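Local atomic coordinates of phiAB6 tailspike (Unidentified phage, PDB entry 5JS4), a protein that probably binds and fragments the exopolysaccharide of Acinetobacter baumannii, as a trimeric beta-helical phage tailspike. Residues A[463-468]-A[494-499]; A[472-477]-A[500-505]; A[646-651]-A[688-693]; A[608-613]-A[713-718]. All blocks are in the same frame, centred on the assembly; numbering follows the deposited sequence.

Overall arrangement
Interactions 1 and 2 lie next to each other on two successive coils of the parallel beta-helix, their centres about 9 Å apart. Strand 460-469 leads to strand 475-476 and strand 495-498 to strand 501-502, so both contacts join the same two coils, before and after a bend, and W501 of one donates its indole N-H to N468 of the other. Interactions 3 and 4 come later in the chain, in the C-terminal antiparallel part, with centres about 13 Å apart; I649 packs there on F715, and 646-651 and 688-693 both fall between 608-613 and 713-718. More than 50 Å separates the centres of the two groups, which represent the solenoid and the antiparallel C-terminal region of the tailspike.

Interaction 1: A[463-468]-A[494-499]; sequences KFWCEN and YVKLLG
The backbone oxygen of Y494 is gripped twice: by the amide N of F464 at 3.2 Å and by a water that donates to it. That water and a second, which takes the N-H of Y494, both accept from K463 NZ, bonded also to H458 O of the second subunit. From here the strands run parallel, 2° apart, and bonds run between the facing edges, each strand donating in turn: K496 N to F464 O, C466 N to K496 O (2.8 Å), L498 N to C466 O, N468 N to L498 O. On the face carrying W465, K496 lays its aliphatic chain over the indole, CG standing 3.6 Å from the six-membered ring centroid and 6° off the normal, a CH-pi contact. With CG of W465 anti to N (chi1 -172°), the indole lies alongside that chain; NE1 donates to E467 OE1 (2.9 Å), which lies in the indole plane but is met from above its own carboxylate plane. On the other face, V495 CG1 meets F464 CB (4.0 Å) and C466 SG (4.1 Å). Strand 460-469 lies between strands 438-447 and 495-498, hydrogen-bonded to both, while W477 packs against F464, C466 and V495.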
loop_
_atom_site.group_PDB
_atom_site.type_symbol
_atom_site.label_atom_id
_atom_site.label_comp_id
_atom_site.label_asym_id
_atom_site.label_seq_id
_atom_site.Cartn_x
_atom_site.Cartn_y
_atom_site.Cartn_z
ATOM N N LYS A 463 2.828 -7.227 -2.043
ATOM C CA LYS A 463 3.944 -8.132 -1.804
ATOM C C LYS A 463 3.706 -9.497 -2.429
ATOM O O LYS A 463 2.635 -10.088 -2.262
ATOM C CB LYS A 463 4.196 -8.274 -0.308
ATOM C CG LYS A 463 4.613 -6.967 0.340
ATOM C CD LYS A 463 5.029 -7.136 1.792
ATOM C CE LYS A 463 6.311 -7.938 1.954
ATOM N NZ LYS A 463 7.467 -7.369 1.211
ATOM N N PHE A 464 4.712 -9.972 -3.162
ATOM C CA PHE A 464 4.733 -11.315 -3.727
ATOM C C PHE A 464 6.031 -11.994 -3.311
ATOM O O PHE A 464 7.097 -11.370 -3.333
ATOM C CB PHE A 464 4.660 -11.276 -5.257
ATOM C CG PHE A 464 3.272 -11.088 -5.800
ATOM C CD1 PHE A 464 2.621 -9.875 -5.661
ATOM C CD2 PHE A 464 2.617 -12.125 -6.457
ATOM C CE1 PHE A 464 1.341 -9.695 -6.158
ATOM C CE2 PHE A 464 1.337 -11.949 -6.960
ATOM C CZ PHE A 464 0.698 -10.733 -6.807
ATOM N N TRP A 465 5.932 -13.265 -2.936
ATOM C CA TRP A 465 7.097 -14.089 -2.647
ATOM C C TRP A 465 7.092 -15.234 -3.646
ATOM O O TRP A 465 6.250 -16.123 -3.565
ATOM C CB TRP A 465 7.045 -14.618 -1.215
ATOM C CG TRP A 465 8.308 -15.313 -0.798
ATOM C CD1 TRP A 465 8.657 -16.605 -1.069
ATOM C CD2 TRP A 465 9.391 -14.753 -0.047
ATOM N NE1 TRP A 465 9.889 -16.884 -0.535
ATOM C CE2 TRP A 465 10.364 -15.766 0.099
ATOM C CE3 TRP A 465 9.638 -13.494 0.512
ATOM C CZ2 TRP A 465 11.561 -15.560 0.785
ATOM C CZ3 TRP A 465 10.830 -13.289 1.196
ATOM C CH2 TRP A 465 11.777 -14.319 1.326
ATOM N N CYS A 466 8.021 -15.192 -4.598
ATOM C CA CYS A 466 8.059 -16.157 -5.689
ATOM C C CYS A 466 9.321 -16.994 -5.559
ATOM O O CYS A 466 10.424 -16.497 -5.778
ATOM C CB CYS A 466 8.025 -15.435 -7.035
ATOM S SG CYS A 466 6.755 -14.153 -7.159
ATOM N N GLU A 467 9.149 -18.262 -5.191
ATOM C CA GLU A 467 10.278 -19.136 -4.883
ATOM C C GLU A 467 10.160 -20.488 -5.580
ATOM O O GLU A 467 9.332 -21.320 -5.210
ATOM C CB GLU A 467 10.409 -19.324 -3.367
ATOM C CG GLU A 467 11.619 -20.157 -2.951
ATOM C CD GLU A 467 11.941 -20.056 -1.471
ATOM O OE1 GLU A 467 11.128 -19.495 -0.705
ATOM O OE2 GLU A 467 13.017 -20.548 -1.067
ATOM N N ASN A 468 11.007 -20.672 -6.592
ATOM C CA ASN A 468 11.168 -21.928 -7.332
ATOM C C ASN A 468 10.027 -22.249 -8.290
ATOM O O ASN A 468 8.890 -21.803 -8.116
ATOM C CB ASN A 468 11.419 -23.113 -6.388
ATOM C CG ASN A 468 12.636 -22.906 -5.507
ATOM O OD1 ASN A 468 13.598 -22.247 -5.903
ATOM N ND2 ASN A 468 12.601 -23.467 -4.303
ATOM N N TYR A 494 7.272 -5.159 -2.579
ATOM C CA TYR A 494 8.450 -5.880 -3.028
ATOM C C TYR A 494 8.040 -7.236 -3.606
ATOM O O TYR A 494 7.189 -7.929 -3.043
ATOM C CB TYR A 494 9.454 -6.071 -1.889
ATOM C CG TYR A 494 10.750 -6.688 -2.362
ATOM C CD1 TYR A 494 11.677 -5.940 -3.080
ATOM C CD2 TYR A 494 11.038 -8.027 -2.114
ATOM C CE1 TYR A 494 12.858 -6.507 -3.532
ATOM C CE2 TYR A 494 12.216 -8.601 -2.561
ATOM C CZ TYR A 494 13.123 -7.837 -3.270
ATOM O OH TYR A 494 14.294 -8.402 -3.719
ATOM N N VAL A 495 8.636 -7.597 -4.740
ATOM C CA VAL A 495 8.433 -8.911 -5.342
ATOM C C VAL A 495 9.731 -9.703 -5.201
ATOM O O VAL A 495 10.725 -9.416 -5.874
ATOM C CB VAL A 495 8.014 -8.810 -6.825
ATOM C CG1 VAL A 495 7.873 -10.192 -7.448
ATOM C CG2 VAL A 495 6.708 -8.042 -6.957
ATOM N N LYS A 496 9.717 -10.687 -4.307
ATOM C CA LYS A 496 10.862 -11.570 -4.095
ATOM C C LYS A 496 10.906 -12.602 -5.218
ATOM O O LYS A 496 9.908 -13.278 -5.480
ATOM C CB LYS A 496 10.753 -12.265 -2.736
ATOM C CG LYS A 496 11.930 -13.156 -2.364
ATOM C CD LYS A 496 13.152 -12.351 -1.959
ATOM C CE LYS A 496 14.269 -13.251 -1.454
ATOM N NZ LYS A 496 15.438 -12.457 -0.992
ATOM N N LEU A 497 12.062 -12.715 -5.870
ATOM C CA LEU A 497 12.250 -13.632 -6.994
ATOM C C LEU A 497 13.385 -14.606 -6.685
ATOM O O LEU A 497 14.533 -14.191 -6.502
ATOM C CB LEU A 497 12.581 -12.852 -8.265
ATOM C CG LEU A 497 11.565 -11.792 -8.702
ATOM C CD1 LEU A 497 12.170 -10.871 -9.752
ATOM C CD2 LEU A 497 10.284 -12.426 -9.220
ATOM N N LEU A 498 13.054 -15.894 -6.627
ATOM C CA LEU A 498 14.032 -16.949 -6.354
ATOM C C LEU A 498 13.792 -18.169 -7.242
ATOM O O LEU A 498 12.653 -18.543 -7.503
ATOM C CB LEU A 498 13.952 -17.379 -4.887
ATOM C CG LEU A 498 14.363 -16.359 -3.826
ATOM C CD1 LEU A 498 13.926 -16.825 -2.444
ATOM C CD2 LEU A 498 15.863 -16.108 -3.862
ATOM N N GLY A 499 14.874 -18.788 -7.701
ATOM C CA GLY A 499 14.794 -20.078 -8.381
ATOM C C GLY A 499 14.188 -20.089 -9.773
ATOM O O GLY A 499 13.677 -21.118 -10.212
HETATM O O HOH W 1 7.114 -4.639 0.360
HETATM O O HOH W 2 7.801 -9.426 -0.625
#

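Interaction 2: A[472-477]-A[500-505]; sequences ATSKDW and GWTSKT
A short parallel bridge between neighbouring coils of the beta-helix, followed by an ST turn, joins 472-477 to 500-505. K475 O accepts the amide of T502 at 2.8 Å, and W477 N returns a bond to T502 O at 3.0 Å; the bond from K475 N to G500 O is weak. Beside this backbone pairing, D476 forms a polar cluster. Its OD1 receives the hydroxyl of T502 at 2.6 Å, from well above the carboxylate plane, while OD2 takes K504 NZ through its syn lone pair in a 2.8 Å salt bridge. A water closes the group by donating to D476 OD1 and accepting from K504 NZ, and another links S474 OG with T502 OG1. The carboxylate thus has three bonds, two on OD1 and one on OD2, which restrain its rotation. The two-strand parallel bridge links successive coils of the beta-helix, with D476 and T502 pointing to one face and K475 and W501 to the other. W501 brings the edge of its indole to D476 O, with CZ3 3.8 Å away, and its NE1 is bound by N468 O. The W477 indole, with CG set between N and the carbonyl carbon (chi1 72°), directs NE1 to S503 OG at 3.0 Å, almost in the ring plane. S503 OG also accepts the amide of T505, completing the ST turn. F461 meets W477 edge-to-face, and the F464 ring meets it with planes at about 50°.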
loop_
_atom_site.group_PDB
_atom_site.type_symbol
_atom_site.label_atom_id
_atom_site.label_comp_id
_atom_site.label_asym_id
_atom_site.label_seq_id
_atom_site.Cartn_x
_atom_site.Cartn_y
_atom_site.Cartn_z
ATOM N N ALA A 472 9.166 -25.790 -14.928
ATOM C CA ALA A 472 9.616 -24.696 -15.793
ATOM C C ALA A 472 10.986 -24.182 -15.361
ATOM O O ALA A 472 11.398 -24.376 -14.218
ATOM C CB ALA A 472 8.601 -23.563 -15.785
ATOM N N THR A 473 11.697 -23.540 -16.285
ATOM C CA THR A 473 13.021 -22.987 -15.999
ATOM C C THR A 473 12.975 -21.481 -15.743
ATOM O O THR A 473 13.758 -20.966 -14.946
ATOM C CB THR A 473 14.015 -23.275 -17.140
ATOM O OG1 THR A 473 13.476 -22.804 -18.380
ATOM C CG2 THR A 473 14.287 -24.767 -17.242
ATOM N N SER A 474 12.061 -20.783 -16.415
ATOM C CA SER A 474 11.919 -19.333 -16.261
ATOM C C SER A 474 10.471 -18.901 -16.486
ATOM O O SER A 474 9.866 -19.268 -17.486
ATOM C CB SER A 474 12.836 -18.616 -17.256
ATOM O OG SER A 474 12.937 -17.234 -16.966
ATOM N N LYS A 475 9.916 -18.131 -15.551
ATOM C CA LYS A 475 8.552 -17.609 -15.679
ATOM C C LYS A 475 8.442 -16.232 -15.033
ATOM O O LYS A 475 9.011 -16.000 -13.968
ATOM C CB LYS A 475 7.536 -18.546 -15.009
ATOM C CG LYS A 475 7.283 -19.873 -15.718
ATOM C CD LYS A 475 6.696 -19.718 -17.118
ATOM C CE LYS A 475 5.324 -19.062 -17.116
ATOM N NZ LYS A 475 4.733 -18.996 -18.483
ATOM N N ASP A 476 7.707 -15.327 -15.676
ATOM C CA ASP A 476 7.374 -14.037 -15.069
ATOM C C ASP A 476 6.309 -14.245 -13.996
ATOM O O ASP A 476 5.392 -15.044 -14.177
ATOM C CB ASP A 476 6.838 -13.050 -16.112
ATOM C CG ASP A 476 7.928 -12.457 -16.991
ATOM O OD1 ASP A 476 9.034 -12.172 -16.485
ATOM O OD2 ASP A 476 7.661 -12.249 -18.191
ATOM N N TRP A 477 6.421 -13.520 -12.885
ATOM C CA TRP A 477 5.419 -13.606 -11.820
ATOM C C TRP A 477 4.057 -13.093 -12.306
ATOM O O TRP A 477 3.010 -13.579 -11.874
ATOM C CB TRP A 477 5.883 -12.840 -10.572
ATOM C CG TRP A 477 5.864 -11.353 -10.725
ATOM C CD1 TRP A 477 6.857 -10.565 -11.225
ATOM C CD2 TRP A 477 4.788 -10.474 -10.383
ATOM N NE1 TRP A 477 6.467 -9.250 -11.220
ATOM C CE2 TRP A 477 5.200 -9.166 -10.709
ATOM C CE3 TRP A 477 3.513 -10.667 -9.840
ATOM C CZ2 TRP A 477 4.384 -8.052 -10.500
ATOM C CZ3 TRP A 477 2.705 -9.559 -9.633
ATOM C CH2 TRP A 477 3.144 -8.270 -9.966
ATOM N N GLY A 500 14.244 -18.958 -10.474
ATOM C CA GLY A 500 13.825 -18.906 -11.875
ATOM C C GLY A 500 12.753 -17.888 -12.196
ATOM O O GLY A 500 12.529 -17.572 -13.363
ATOM N N TRP A 501 12.079 -17.369 -11.172
ATOM C CA TRP A 501 11.066 -16.342 -11.398
ATOM C C TRP A 501 11.713 -15.059 -11.909
ATOM O O TRP A 501 12.800 -14.684 -11.471
ATOM C CB TRP A 501 10.284 -16.042 -10.124
ATOM C CG TRP A 501 9.404 -17.159 -9.687
ATOM C CD1 TRP A 501 9.689 -18.099 -8.747
ATOM C CD2 TRP A 501 8.090 -17.458 -10.170
ATOM N NE1 TRP A 501 8.636 -18.963 -8.604
ATOM C CE2 TRP A 501 7.639 -18.594 -9.468
ATOM C CE3 TRP A 501 7.246 -16.873 -11.122
ATOM C CZ2 TRP A 501 6.384 -19.159 -9.686
ATOM C CZ3 TRP A 501 5.996 -17.440 -11.343
ATOM C CH2 TRP A 501 5.579 -18.572 -10.626
ATOM N N THR A 502 11.032 -14.405 -12.842
ATOM C CA THR A 502 11.486 -13.143 -13.409
ATOM C C THR A 502 10.371 -12.115 -13.281
ATOM O O THR A 502 9.252 -12.448 -12.890
ATOM C CB THR A 502 11.871 -13.304 -14.890
ATOM O OG1 THR A 502 10.776 -13.877 -15.616
ATOM C CG2 THR A 502 13.100 -14.202 -15.026
ATOM N N SER A 503 10.686 -10.865 -13.601
ATOM C CA SER A 503 9.720 -9.778 -13.500
ATOM C C SER A 503 9.892 -8.784 -14.633
ATOM O O SER A 503 11.014 -8.472 -15.027
ATOM C CB SER A 503 9.882 -9.046 -12.169
ATOM O OG SER A 503 9.023 -7.920 -12.115
ATOM N N LYS A 504 8.772 -8.278 -15.139
ATOM C CA LYS A 504 8.777 -7.182 -16.099
ATOM C C LYS A 504 8.304 -5.877 -15.448
ATOM O O LYS A 504 7.952 -4.931 -16.147
ATOM C CB LYS A 504 7.904 -7.538 -17.307
ATOM C CG LYS A 504 8.545 -8.558 -18.236
ATOM C CD LYS A 504 7.643 -8.893 -19.413
ATOM C CE LYS A 504 8.410 -9.582 -20.530
ATOM N NZ LYS A 504 9.078 -10.838 -20.087
ATOM N N THR A 505 8.326 -5.824 -14.116
ATOM C CA THR A 505 7.788 -4.676 -13.370
ATOM C C THR A 505 8.775 -3.995 -12.408
ATOM O O THR A 505 8.392 -3.052 -11.710
ATOM C CB THR A 505 6.542 -5.092 -12.557
ATOM O OG1 THR A 505 6.916 -6.047 -11.556
ATOM C CG2 THR A 505 5.485 -5.694 -13.464
HETATM O O HOH W 3 11.031 -15.546 -17.714
HETATM O O HOH W 4 11.017 -11.266 -18.212
#

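Interaction 3: A[646-651]-A[688-693]; sequences TSVITN and YTEAAG
V648 meets the side chain of E690 obliquely: both its methyls lie against one side of the carboxylate, CG1 nearer OE2, at 3.9 Å, and CG2 nearer OE1. E690 reaches V648 because its chain is fully extended, with CG anti to N (chi1 176°), and its OE2 is bonded to the hydroxyl of T680. At I649 the strands form an antiparallel hydrogen-bonded pair with A691. I649 N donates to A691 O at 2.9 Å and I649 O accepts A691 N at 2.8 Å. The I649 side chain lies on the same face as the A691 methyl, with the two CB atoms 4.4 Å apart, and its CD1 extends to G693 CA at 3.9 Å. T650 and E690 then make the non-hydrogen-bonded pair, joined on their shared face by a water that donates to E690 OE1 and lies 2.8 Å from T650 OG1. N651 closes the pairing: its amide N binds T689 O at 2.8 Å, and its CB lies 3.5 Å from T689 OG1, the two side chains running side by side. T689 has positive phi as the chain leaves helix 684-688. The side-chain oxygen of N651 bonds to R710 of the third subunit, linking this turn to the neighbouring subunit. Strand 690-699 pairs with 649-650 and with 672-678; opposite I678, A692 and G693 form a classic beta bulge, while T650 bonds in turn to the backbone of A717.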
loop_
_atom_site.group_PDB
_atom_site.type_symbol
_atom_site.label_atom_id
_atom_site.label_comp_id
_atom_site.label_asym_id
_atom_site.label_seq_id
_atom_site.Cartn_x
_atom_site.Cartn_y
_atom_site.Cartn_z
ATOM N N THR A 646 11.780 41.256 -31.518
ATOM C CA THR A 646 11.423 42.464 -30.781
ATOM C C THR A 646 11.998 42.452 -29.369
ATOM O O THR A 646 11.691 43.328 -28.557
ATOM C CB THR A 646 9.895 42.630 -30.699
ATOM O OG1 THR A 646 9.319 41.485 -30.062
ATOM C CG2 THR A 646 9.303 42.787 -32.095
ATOM N N SER A 647 12.832 41.456 -29.078
ATOM C CA SER A 647 13.490 41.364 -27.780
ATOM C C SER A 647 14.611 42.390 -27.685
ATOM O O SER A 647 15.118 42.862 -28.702
ATOM C CB SER A 647 14.035 39.954 -27.558
ATOM O OG SER A 647 12.990 38.999 -27.601
ATOM N N VAL A 648 14.993 42.734 -26.457
ATOM C CA VAL A 648 15.999 43.765 -26.231
ATOM C C VAL A 648 17.093 43.302 -25.284
ATOM O O VAL A 648 16.943 42.314 -24.561
ATOM C CB VAL A 648 15.381 45.066 -25.665
ATOM C CG1 VAL A 648 14.300 45.588 -26.598
ATOM C CG2 VAL A 648 14.819 44.850 -24.268
ATOM N N ILE A 649 18.193 44.045 -25.323
ATOM C CA ILE A 649 19.278 43.941 -24.362
ATOM C C ILE A 649 19.073 45.038 -23.325
ATOM O O ILE A 649 18.880 46.203 -23.681
ATOM C CB ILE A 649 20.636 44.153 -25.056
ATOM C CG1 ILE A 649 20.912 43.014 -26.047
ATOM C CG2 ILE A 649 21.763 44.273 -24.035
ATOM C CD1 ILE A 649 21.951 43.360 -27.087
ATOM N N THR A 650 19.134 44.674 -22.049
ATOM C CA THR A 650 19.006 45.642 -20.972
ATOM C C THR A 650 20.245 45.567 -20.088
ATOM O O THR A 650 20.443 44.589 -19.372
ATOM C CB THR A 650 17.731 45.404 -20.144
ATOM O OG1 THR A 650 16.593 45.414 -21.017
ATOM C CG2 THR A 650 17.557 46.489 -19.083
ATOM N N ASN A 651 21.090 46.588 -20.181
ATOM C CA ASN A 651 22.255 46.718 -19.309
ATOM C C ASN A 651 23.145 45.485 -19.353
ATOM O O ASN A 651 23.587 44.989 -18.320
ATOM C CB ASN A 651 21.799 46.993 -17.872
ATOM C CG ASN A 651 22.910 47.534 -16.996
ATOM O OD1 ASN A 651 23.892 48.091 -17.488
ATOM N ND2 ASN A 651 22.745 47.395 -15.685
ATOM N N TYR A 688 18.258 54.637 -20.460
ATOM C CA TYR A 688 17.621 53.475 -19.828
ATOM C C TYR A 688 18.383 52.156 -20.005
ATOM O O TYR A 688 17.881 51.101 -19.624
ATOM C CB TYR A 688 16.186 53.334 -20.338
ATOM C CG TYR A 688 15.385 54.601 -20.150
ATOM C CD1 TYR A 688 15.026 55.029 -18.879
ATOM C CD2 TYR A 688 15.018 55.388 -21.240
ATOM C CE1 TYR A 688 14.306 56.200 -18.696
ATOM C CE2 TYR A 688 14.301 56.560 -21.069
ATOM C CZ TYR A 688 13.948 56.959 -19.794
ATOM O OH TYR A 688 13.231 58.125 -19.616
ATOM N N THR A 689 19.599 52.235 -20.541
ATOM C CA THR A 689 20.425 51.051 -20.864
ATOM C C THR A 689 19.651 49.953 -21.604
ATOM O O THR A 689 19.844 48.764 -21.356
ATOM C CB THR A 689 21.155 50.454 -19.626
ATOM O OG1 THR A 689 20.211 50.041 -18.632
ATOM C CG2 THR A 689 22.131 51.458 -19.038
ATOM N N GLU A 690 18.778 50.361 -22.522
ATOM C CA GLU A 690 18.118 49.425 -23.419
ATOM C C GLU A 690 18.726 49.546 -24.812
ATOM O O GLU A 690 18.897 50.652 -25.332
ATOM C CB GLU A 690 16.612 49.681 -23.479
ATOM C CG GLU A 690 15.912 48.776 -24.479
ATOM C CD GLU A 690 14.411 48.926 -24.456
ATOM O OE1 GLU A 690 13.808 48.637 -23.403
ATOM O OE2 GLU A 690 13.845 49.320 -25.498
ATOM N N ALA A 691 19.068 48.406 -25.413
ATOM C CA ALA A 691 19.637 48.394 -26.754
ATOM C C ALA A 691 19.011 47.300 -27.605
ATOM O O ALA A 691 18.543 46.282 -27.091
ATOM C CB ALA A 691 21.149 48.220 -26.695
ATOM N N ALA A 692 18.991 47.544 -28.909
ATOM C CA ALA A 692 18.597 46.545 -29.890
ATOM C C ALA A 692 19.760 45.601 -30.182
ATOM O O ALA A 692 19.561 44.424 -30.484
ATOM C CB ALA A 692 18.150 47.225 -31.172
ATOM N N GLY A 693 20.969 46.144 -30.104
ATOM C CA GLY A 693 22.184 45.412 -30.436
ATOM C C GLY A 693 23.380 46.326 -30.280
ATOM O O GLY A 693 23.336 47.294 -29.517
HETATM O O HOH W 5 14.919 47.616 -21.133
#

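Interaction 4: A[608-613]-A[713-718]; sequences APMMLT and VAFTAT
The ring of F715 has M610 over one face, its CB above the ring and its methyl CE 3.6 Å from CE2, while W627 and F694 meet the ring edge-to-face. M610 SD lies 5.0 Å from the ring centroid, 35° off the normal, an oblique Met-aromatic contact. F715 can meet M610 because its CG sits between the backbone N and the carbonyl carbon (chi1 67°), which swings the ring toward the partner strand, and the bend of M610 at chi3 brings CE to the ring and on to A717 CB at 4.0 Å. Strands 610-613 and 713-715 run antiparallel, their axes 4.8 Å apart at closest approach. F715 N donates to M610 O at 2.9 Å; the return bond from M610 N to F715 O is weak. Around the next hydrogen-bonded pair, V713 N gives a 2.8 Å bond to L612 O and L612 N bonds back to V713 O, with L612 CB packed on V713 CG2 on the same face as M610 and F715. The other face carries A714 CB against M611 CG (4.2 Å); beyond the strand ends, P609 CB meets T716 CG2 at 4.0 Å. M611 also packs on Y607 of the second subunit. L612, V713 and F715 pack on W627 and I629 of strand 627-633 in the other antiparallel sheet, consistent with two sheets packed face to face.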
loop_
_atom_site.group_PDB
_atom_site.type_symbol
_atom_site.label_atom_id
_atom_site.label_comp_id
_atom_site.label_asym_id
_atom_site.label_seq_id
_atom_site.Cartn_x
_atom_site.Cartn_y
_atom_site.Cartn_z
ATOM N N ALA A 608 26.206 32.343 -18.396
ATOM C CA ALA A 608 26.414 31.619 -19.649
ATOM C C ALA A 608 25.941 32.541 -20.773
ATOM O O ALA A 608 24.751 32.596 -21.059
ATOM C CB ALA A 608 25.639 30.308 -19.653
ATOM N N PRO A 609 26.864 33.295 -21.392
ATOM C CA PRO A 609 26.435 34.289 -22.380
ATOM C C PRO A 609 25.999 33.682 -23.702
ATOM O O PRO A 609 26.327 32.535 -24.005
ATOM C CB PRO A 609 27.696 35.129 -22.598
ATOM C CG PRO A 609 28.811 34.176 -22.342
ATOM C CD PRO A 609 28.329 33.292 -21.225
ATOM N N MET A 610 25.259 34.456 -24.485
ATOM C CA MET A 610 25.075 34.126 -25.889
ATOM C C MET A 610 26.406 34.326 -26.594
ATOM O O MET A 610 27.111 35.304 -26.336
ATOM C CB MET A 610 24.009 35.010 -26.531
ATOM C CG MET A 610 22.604 34.657 -26.087
ATOM S SD MET A 610 21.332 35.688 -26.837
ATOM C CE MET A 610 21.404 37.146 -25.804
ATOM N N MET A 611 26.762 33.382 -27.461
ATOM C CA MET A 611 27.934 33.524 -28.313
ATOM C C MET A 611 27.488 33.484 -29.763
ATOM O O MET A 611 26.570 32.749 -30.123
ATOM C CB MET A 611 28.963 32.434 -28.017
ATOM C CG MET A 611 29.424 32.464 -26.569
ATOM S SD MET A 611 30.814 31.374 -26.222
ATOM C CE MET A 611 32.185 32.421 -26.682
ATOM N N LEU A 612 28.139 34.290 -30.584
ATOM C CA LEU A 612 27.721 34.477 -31.965
ATOM C C LEU A 612 28.945 34.830 -32.786
ATOM O O LEU A 612 29.716 35.700 -32.404
ATOM C CB LEU A 612 26.677 35.596 -32.011
ATOM C CG LEU A 612 26.111 36.014 -33.364
ATOM C CD1 LEU A 612 25.408 34.868 -34.065
ATOM C CD2 LEU A 612 25.148 37.172 -33.157
ATOM N N THR A 613 29.135 34.140 -33.909
ATOM C CA THR A 613 30.325 34.331 -34.723
ATOM C C THR A 613 29.979 34.797 -36.137
ATOM O O THR A 613 29.041 34.296 -36.755
ATOM C CB THR A 613 31.193 33.052 -34.705
ATOM O OG1 THR A 613 31.777 32.921 -33.399
ATOM C CG2 THR A 613 32.305 33.098 -35.743
ATOM N N VAL A 713 31.622 37.164 -30.975
ATOM C CA VAL A 713 31.194 38.030 -29.879
ATOM C C VAL A 713 30.473 37.192 -28.829
ATOM O O VAL A 713 29.880 36.155 -29.135
ATOM C CB VAL A 713 30.286 39.196 -30.348
ATOM C CG1 VAL A 713 30.954 39.973 -31.469
ATOM C CG2 VAL A 713 28.910 38.712 -30.772
ATOM N N ALA A 714 30.524 37.656 -27.584
ATOM C CA ALA A 714 29.767 37.056 -26.498
ATOM C C ALA A 714 29.070 38.188 -25.767
ATOM O O ALA A 714 29.686 39.208 -25.476
ATOM C CB ALA A 714 30.682 36.293 -25.553
ATOM N N PHE A 715 27.783 38.023 -25.496
ATOM C CA PHE A 715 27.036 39.067 -24.803
ATOM C C PHE A 715 25.868 38.503 -24.020
ATOM O O PHE A 715 25.427 37.371 -24.253
ATOM C CB PHE A 715 26.574 40.160 -25.782
ATOM C CG PHE A 715 25.544 39.709 -26.786
ATOM C CD1 PHE A 715 25.912 38.966 -27.900
ATOM C CD2 PHE A 715 24.206 40.069 -26.640
ATOM C CE1 PHE A 715 24.969 38.565 -28.833
ATOM C CE2 PHE A 715 23.258 39.674 -27.572
ATOM C CZ PHE A 715 23.640 38.921 -28.668
ATOM N N THR A 716 25.391 39.302 -23.067
ATOM C CA THR A 716 24.214 38.958 -22.288
ATOM C C THR A 716 23.120 39.986 -22.541
ATOM O O THR A 716 23.406 41.141 -22.863
ATOM C CB THR A 716 24.511 38.886 -20.783
ATOM O OG1 THR A 716 24.863 40.184 -20.287
ATOM C CG2 THR A 716 25.642 37.909 -20.502
ATOM N N ALA A 717 21.872 39.553 -22.393
ATOM C CA ALA A 717 20.713 40.425 -22.613
ATOM C C ALA A 717 20.238 41.077 -21.316
ATOM O O ALA A 717 19.352 41.929 -21.343
ATOM C CB ALA A 717 19.582 39.649 -23.264
ATOM N N THR A 718 20.824 40.677 -20.190
ATOM C CA THR A 718 20.592 41.344 -18.911
ATOM C C THR A 718 21.911 41.502 -18.180
ATOM O O THR A 718 22.916 40.884 -18.545
ATOM C CB THR A 718 19.628 40.571 -17.986
ATOM O OG1 THR A 718 20.293 39.419 -17.443
ATOM C CG2 THR A 718 18.366 40.152 -18.719
#